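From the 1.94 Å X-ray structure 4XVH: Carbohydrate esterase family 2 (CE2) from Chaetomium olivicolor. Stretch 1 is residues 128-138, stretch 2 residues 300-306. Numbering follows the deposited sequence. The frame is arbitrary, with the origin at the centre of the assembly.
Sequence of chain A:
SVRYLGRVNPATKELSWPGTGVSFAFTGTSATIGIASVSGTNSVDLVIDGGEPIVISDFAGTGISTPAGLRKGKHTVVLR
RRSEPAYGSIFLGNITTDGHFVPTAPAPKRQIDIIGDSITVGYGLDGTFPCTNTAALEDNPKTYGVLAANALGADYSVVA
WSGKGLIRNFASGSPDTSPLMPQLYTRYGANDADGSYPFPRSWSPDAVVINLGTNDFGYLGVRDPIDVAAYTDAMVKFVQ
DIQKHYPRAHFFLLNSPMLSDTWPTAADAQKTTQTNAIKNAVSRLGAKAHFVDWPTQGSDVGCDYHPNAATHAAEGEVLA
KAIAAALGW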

ATOM      1  N   THR A 128     -15.438 -12.376  -0.896  1.00 28.80           N
ATOM      2  CA  THR A 128     -16.678 -12.478  -0.143  1.00 30.58           C
ATOM      3  C   THR A 128     -16.415 -13.419   1.033  1.00 30.37           C
ATOM      4  O   THR A 128     -16.090 -14.580   0.800  1.00 29.75           O
ATOM      5  N   PHE A 129     -16.506 -12.946   2.274  1.00 29.92           N
ATOM      6  CA  PHE A 129     -16.265 -13.860   3.398  1.00 29.81           C
ATOM      7  C   PHE A 129     -17.308 -14.980   3.372  1.00 29.76           C
ATOM      8  O   PHE A 129     -18.461 -14.722   3.086  1.00 30.93           O
ATOM      9  N   PRO A 130     -16.897 -16.233   3.634  1.00 28.66           N
ATOM     10  CA  PRO A 130     -15.532 -16.696   3.899  1.00 28.24           C
ATOM     11  C   PRO A 130     -14.799 -17.010   2.592  1.00 27.86           C
ATOM     12  O   PRO A 130     -15.442 -17.525   1.675  1.00 28.91           O
ATOM     13  N   CYS A 131     -13.505 -16.717   2.508  1.00 23.89           N
ATOM     14  CA  CYS A 131     -12.748 -16.981   1.290  1.00 26.75           C
ATOM     15  C   CYS A 131     -11.261 -17.093   1.593  1.00 24.86           C
ATOM     16  O   CYS A 131     -10.774 -16.527   2.581  1.00 22.65           O
ATOM     17  N   THR A 132     -10.547 -17.844   0.754  1.00 24.17           N
ATOM     18  CA  THR A 132      -9.086 -17.875   0.824  1.00 24.21           C
ATOM     19  C   THR A 132      -8.486 -16.729   0.018  1.00 22.10           C
ATOM     20  O   THR A 132      -8.816 -16.533  -1.153  1.00 20.85           O
ATOM     21  N   ASN A 133      -7.634 -15.945   0.661  1.00 19.66           N
ATOM     22  CA  ASN A 133      -6.993 -14.826  -0.022  1.00 20.91           C
ATOM     23  C   ASN A 133      -6.154 -15.336  -1.173  1.00 21.13           C
ATOM     24  O   ASN A 133      -5.553 -16.411  -1.078  1.00 19.77           O
ATOM     25  N   THR A 134      -6.124 -14.575  -2.258  1.00 18.72           N
ATOM     26  CA  THR A 134      -5.277 -14.889  -3.407  1.00 19.62           C
ATOM     27  C   THR A 134      -4.735 -13.564  -3.912  1.00 18.84           C
ATOM     28  O   THR A 134      -5.288 -12.517  -3.563  1.00 17.24           O
ATOM     29  N   ALA A 135      -3.691 -13.589  -4.737  1.00 20.63           N
ATOM     30  CA  ALA A 135      -3.242 -12.353  -5.379  1.00 20.77           C
ATOM     31  C   ALA A 135      -4.420 -11.729  -6.137  1.00 20.74           C
ATOM     32  O   ALA A 135      -4.598 -10.511  -6.121  1.00 21.16           O
ATOM     33  N   ALA A 136      -5.224 -12.572  -6.797  1.00 18.90           N
ATOM     34  CA  ALA A 136      -6.336 -12.060  -7.614  1.00 19.23           C
ATOM     35  C   ALA A 136      -7.368 -11.290  -6.764  1.00 19.67           C
ATOM     36  O   ALA A 136      -7.962 -10.334  -7.242  1.00 16.79           O
ATOM     37  N   LEU A 137      -7.546 -11.682  -5.502  1.00 16.85           N
ATOM     38  CA  LEU A 137      -8.558 -11.038  -4.641  1.00 17.34           C
ATOM     39  C   LEU A 137      -8.030  -9.789  -3.939  1.00 17.80           C
ATOM     40  O   LEU A 137      -8.803  -8.974  -3.420  1.00 16.86           O
ATOM     41  N   GLU A 138      -6.708  -9.650  -3.884  1.00 17.04           N
ATOM     42  CA  GLU A 138      -6.129  -8.443  -3.326  1.00 15.79           C
ATOM     43  C   GLU A 138      -6.439  -7.277  -4.255  1.00 17.05           C
ATOM     44  O   GLU A 138      -6.496  -7.456  -5.474  1.00 18.34           O
ATOM     45  N   ASP A 300     -19.691  -7.042   7.844  1.00 24.47           N
ATOM     46  CA  ASP A 300     -19.384  -7.366   6.455  1.00 23.98           C
ATOM     47  C   ASP A 300     -17.882  -7.226   6.203  1.00 21.38           C
ATOM     48  O   ASP A 300     -17.307  -6.146   6.428  1.00 20.95           O
ATOM     49  N   VAL A 301     -17.238  -8.309   5.763  1.00 19.13           N
ATOM     50  CA  VAL A 301     -15.792  -8.309   5.635  1.00 17.55           C
ATOM     51  C   VAL A 301     -15.342  -9.114   4.412  1.00 18.50           C
ATOM     52  O   VAL A 301     -16.139  -9.869   3.838  1.00 19.07           O
ATOM     53  N   GLY A 302     -14.069  -8.966   4.049  1.00 17.26           N
ATOM     54  CA  GLY A 302     -13.476  -9.755   2.984  1.00 20.16           C
ATOM     55  C   GLY A 302     -12.789 -10.976   3.581  1.00 20.32           C
ATOM     56  O   GLY A 302     -13.147 -11.395   4.688  1.00 20.45           O
ATOM     57  N   CYS A 303     -11.812 -11.544   2.870  1.00 19.72           N
ATOM     58  CA  CYS A 303     -11.206 -12.811   3.325  1.00 20.29           C
ATOM     59  C   CYS A 303     -10.552 -12.601   4.678  1.00 19.80           C
ATOM     60  O   CYS A 303      -9.865 -11.588   4.893  1.00 18.02           O
ATOM     61  N   ASP A 304     -10.749 -13.569   5.576  1.00 21.17           N
ATOM     62  CA  ASP A 304     -10.047 -13.575   6.871  1.00 21.21           C
ATOM     63  C   ASP A 304     -10.325 -12.294   7.655  1.00 19.47           C
ATOM     64  O   ASP A 304      -9.422 -11.709   8.270  1.00 18.74           O
ATOM     65  N   TYR A 305     -11.591 -11.862   7.617  1.00 19.42           N
ATOM     66  CA  TYR A 305     -12.052 -10.659   8.331  1.00 20.03           C
ATOM     67  C   TYR A 305     -11.345  -9.362   7.962  1.00 19.77           C
ATOM     68  O   TYR A 305     -11.313  -8.427   8.779  1.00 20.12           O
ATOM     69  N   HIS A 306     -10.802  -9.267   6.748  1.00 18.81           N
ATOM     70  CA  HIS A 306     -10.175  -8.002   6.352  1.00 17.47           C
ATOM     71  C   HIS A 306     -11.222  -7.037   5.834  1.00 18.52           C
ATOM     72  O   HIS A 306     -12.325  -7.451   5.471  1.00 18.13           O
TER

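A disulfide pins two irregular loop segments together, with an oblique Phe-129/Tyr-305 pair nearby and two waters bridging polar atoms of the two stretches. The covalent link joins Cys-131 SG to Cys-303 SG at 2.1 Å, with a chi3 of -111°. Both CA-to-CB bonds point sideways, and the sulfurs meet because Cys-131 adopts the p rotamer and Cys-303 the m rotamer. Cysteine suits this place since the backbones run close, the two CA atoms lying 4.9 Å apart. Leu-137, an m,t rotamer, adds an apolar contact to the bridge, its CD1 3.9 Å from Cys-303 SG.

Phe-129 makes the broadest contact of its stretch. Its CB points toward the partner, and chi1 in the t well carries the ring along stretch 2. Phe-129 CB lies 3.8 Å from Val-301 CG2, one of the two methyls of the branched Val-301 side chain (m rotamer), which offers an apolar surface. The edge of the ring meets backbone polar atoms, with Phe-129 CD2 3.5 Å from Gly-302 O. Farther out, Tyr-305 (m) starts sideways, but its long side chain reaches back, bringing its CZ to 3.4 Å from Phe-129 CZ. The ring planes are inclined at 44°, an oblique pairing with centroids 4.5 Å apart. Gly-302 has no side chain, and its backbone lies against the bridge, with Gly-302 C 4.2 Å from Cys-131 SG.

Direct polar contact is sparse: Phe-129 N donates a weak hydrogen bond to Val-301 O at 3.5 Å. Water does more. Water 1 accepts from Cys-131 N at 2.9 Å and Asp-304 N at 2.8 Å. Water 2 accepts from Asn-133 N at 3.0 Å and donates to Asp-304 OD2 at 2.5 Å, giving that carboxylate a mediated link across the gap. Asn-133 (t), its CA-to-CB bond sideways, has ND2 donating to Glu-138 OE2 at 3.0 Å, a bond within its own stretch.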

ATOM      1  CB  THR A 128     -17.827 -13.059  -1.007  1.00 52.73           C
ATOM      2  OG1 THR A 128     -17.927 -12.352  -2.254  1.00 51.67           O
ATOM      3  CG2 THR A 128     -19.158 -13.009  -0.255  1.00 54.40           C
ATOM      4  CB  PHE A 129     -16.303 -13.127   4.742  1.00 29.22           C
ATOM      5  CG  PHE A 129     -15.953 -14.002   5.916  1.00 29.15           C
ATOM      6  CD1 PHE A 129     -16.920 -14.776   6.535  1.00 30.41           C
ATOM      7  CD2 PHE A 129     -14.652 -14.050   6.392  1.00 28.51           C
ATOM      8  CE1 PHE A 129     -16.598 -15.580   7.599  1.00 31.56           C
ATOM      9  CE2 PHE A 129     -14.323 -14.856   7.458  1.00 29.52           C
ATOM     10  CZ  PHE A 129     -15.296 -15.624   8.060  1.00 30.96           C
ATOM     11  CB  PRO A 130     -15.750 -17.972   4.729  1.00 27.81           C
ATOM     12  CG  PRO A 130     -17.040 -18.497   4.228  1.00 29.53           C
ATOM     13  CD  PRO A 130     -17.890 -17.280   3.929  1.00 30.65           C
ATOM     14  CB  CYS A 131     -12.995 -15.889   0.235  1.00 26.02           C
ATOM     15  SG  CYS A 131     -12.770 -14.168   0.870  1.00 26.42           S
ATOM     16  CB  THR A 132      -8.542 -19.229   0.323  1.00 26.46           C
ATOM     17  OG1 THR A 132      -8.978 -20.248   1.230  1.00 27.14           O
ATOM     18  CG2 THR A 132      -7.035 -19.216   0.279  1.00 25.62           C
ATOM     19  CB  ASN A 133      -6.106 -14.027   0.924  1.00 21.07           C
ATOM     20  CG  ASN A 133      -5.616 -12.728   0.293  1.00 21.62           C
ATOM     21  OD1 ASN A 133      -6.416 -11.935  -0.237  1.00 20.60           O
ATOM     22  ND2 ASN A 133      -4.310 -12.499   0.349  1.00 20.79           N
ATOM     23  CB  THR A 134      -6.040 -15.545  -4.548  1.00 20.23           C
ATOM     24  OG1 THR A 134      -7.017 -14.605  -5.036  1.00 20.13           O
ATOM     25  CG2 THR A 134      -6.751 -16.848  -4.102  1.00 25.03           C
ATOM     26  CB  ALA A 135      -2.063 -12.617  -6.356  1.00 19.20           C
ATOM     27  CB  ALA A 136      -7.022 -13.202  -8.366  1.00 21.61           C
ATOM     28  CB  LEU A 137      -9.092 -12.022  -3.608  1.00 18.20           C
ATOM     29  CG  LEU A 137      -9.990 -13.121  -4.228  1.00 20.53           C
ATOM     30  CD1 LEU A 137     -10.527 -14.077  -3.169  1.00 22.26           C
ATOM     31  CD2 LEU A 137     -11.177 -12.512  -5.007  1.00 22.02           C
ATOM     32  CB  GLU A 138      -4.616  -8.622  -3.121  1.00 16.04           C
ATOM     33  CG  GLU A 138      -4.333  -9.744  -2.152  1.00 16.92           C
ATOM     34  CD  GLU A 138      -2.926  -9.694  -1.618  1.00 18.83           C
ATOM     35  OE1 GLU A 138      -2.036  -9.322  -2.420  1.00 18.09           O
ATOM     36  OE2 GLU A 138      -2.725 -10.009  -0.404  1.00 18.34           O
ATOM     37  CB  ASP A 300     -20.167  -6.466   5.515  1.00 28.22           C
ATOM     38  CG  ASP A 300     -21.669  -6.709   5.607  1.00 35.48           C
ATOM     39  OD1 ASP A 300     -22.098  -7.883   5.678  1.00 36.27           O
ATOM     40  OD2 ASP A 300     -22.422  -5.717   5.613  1.00 40.50           O
ATOM     41  CB  VAL A 301     -15.115  -8.885   6.920  1.00 21.85           C
ATOM     42  CG1 VAL A 301     -15.347  -7.988   8.116  1.00 17.77           C
ATOM     43  CG2 VAL A 301     -15.648 -10.316   7.210  1.00 21.73           C
ATOM     44  CB  CYS A 303     -10.166 -13.328   2.328  1.00 17.46           C
ATOM     45  SG  CYS A 303     -10.822 -13.439   0.675  1.00 23.08           S
ATOM     46  CB  ASP A 304      -8.540 -13.787   6.644  1.00 20.92           C
ATOM     47  CG  ASP A 304      -8.242 -15.162   6.035  1.00 22.17           C
ATOM     48  OD1 ASP A 304      -8.826 -16.153   6.533  1.00 22.61           O
ATOM     49  OD2 ASP A 304      -7.454 -15.248   5.056  1.00 21.34           O
ATOM     50  CB  TYR A 305     -11.955 -10.873   9.850  1.00 21.55           C
ATOM     51  CG  TYR A 305     -12.655 -12.140  10.262  1.00 25.57           C
ATOM     52  CD1 TYR A 305     -14.022 -12.156  10.484  1.00 27.88           C
ATOM     53  CD2 TYR A 305     -11.961 -13.341  10.371  1.00 26.87           C
ATOM     54  CE1 TYR A 305     -14.676 -13.331  10.829  1.00 29.33           C
ATOM     55  CE2 TYR A 305     -12.614 -14.513  10.720  1.00 28.93           C
ATOM     56  CZ  TYR A 305     -13.970 -14.492  10.941  1.00 30.72           C
ATOM     57  OH  TYR A 305     -14.632 -15.650  11.281  1.00 33.23           O
ATOM     58  CB  HIS A 306      -9.066  -8.215   5.313  1.00 17.51           C
ATOM     59  CG  HIS A 306      -7.799  -8.709   5.927  1.00 18.66           C
ATOM     60  ND1 HIS A 306      -7.716  -9.949   6.521  1.00 18.78           N
ATOM     61  CD2 HIS A 306      -6.605  -8.098   6.145  1.00 17.85           C
ATOM     62  CE1 HIS A 306      -6.498 -10.109   7.017  1.00 20.05           C
ATOM     63  NE2 HIS A 306      -5.814  -8.994   6.813  1.00 18.66           N
TER
HETATM   64  O   HOH W   1     -12.114 -15.959   4.976  1.00 14.83           O
HETATM   65  O   HOH W   2      -6.964 -17.072   3.410  1.00 18.73           O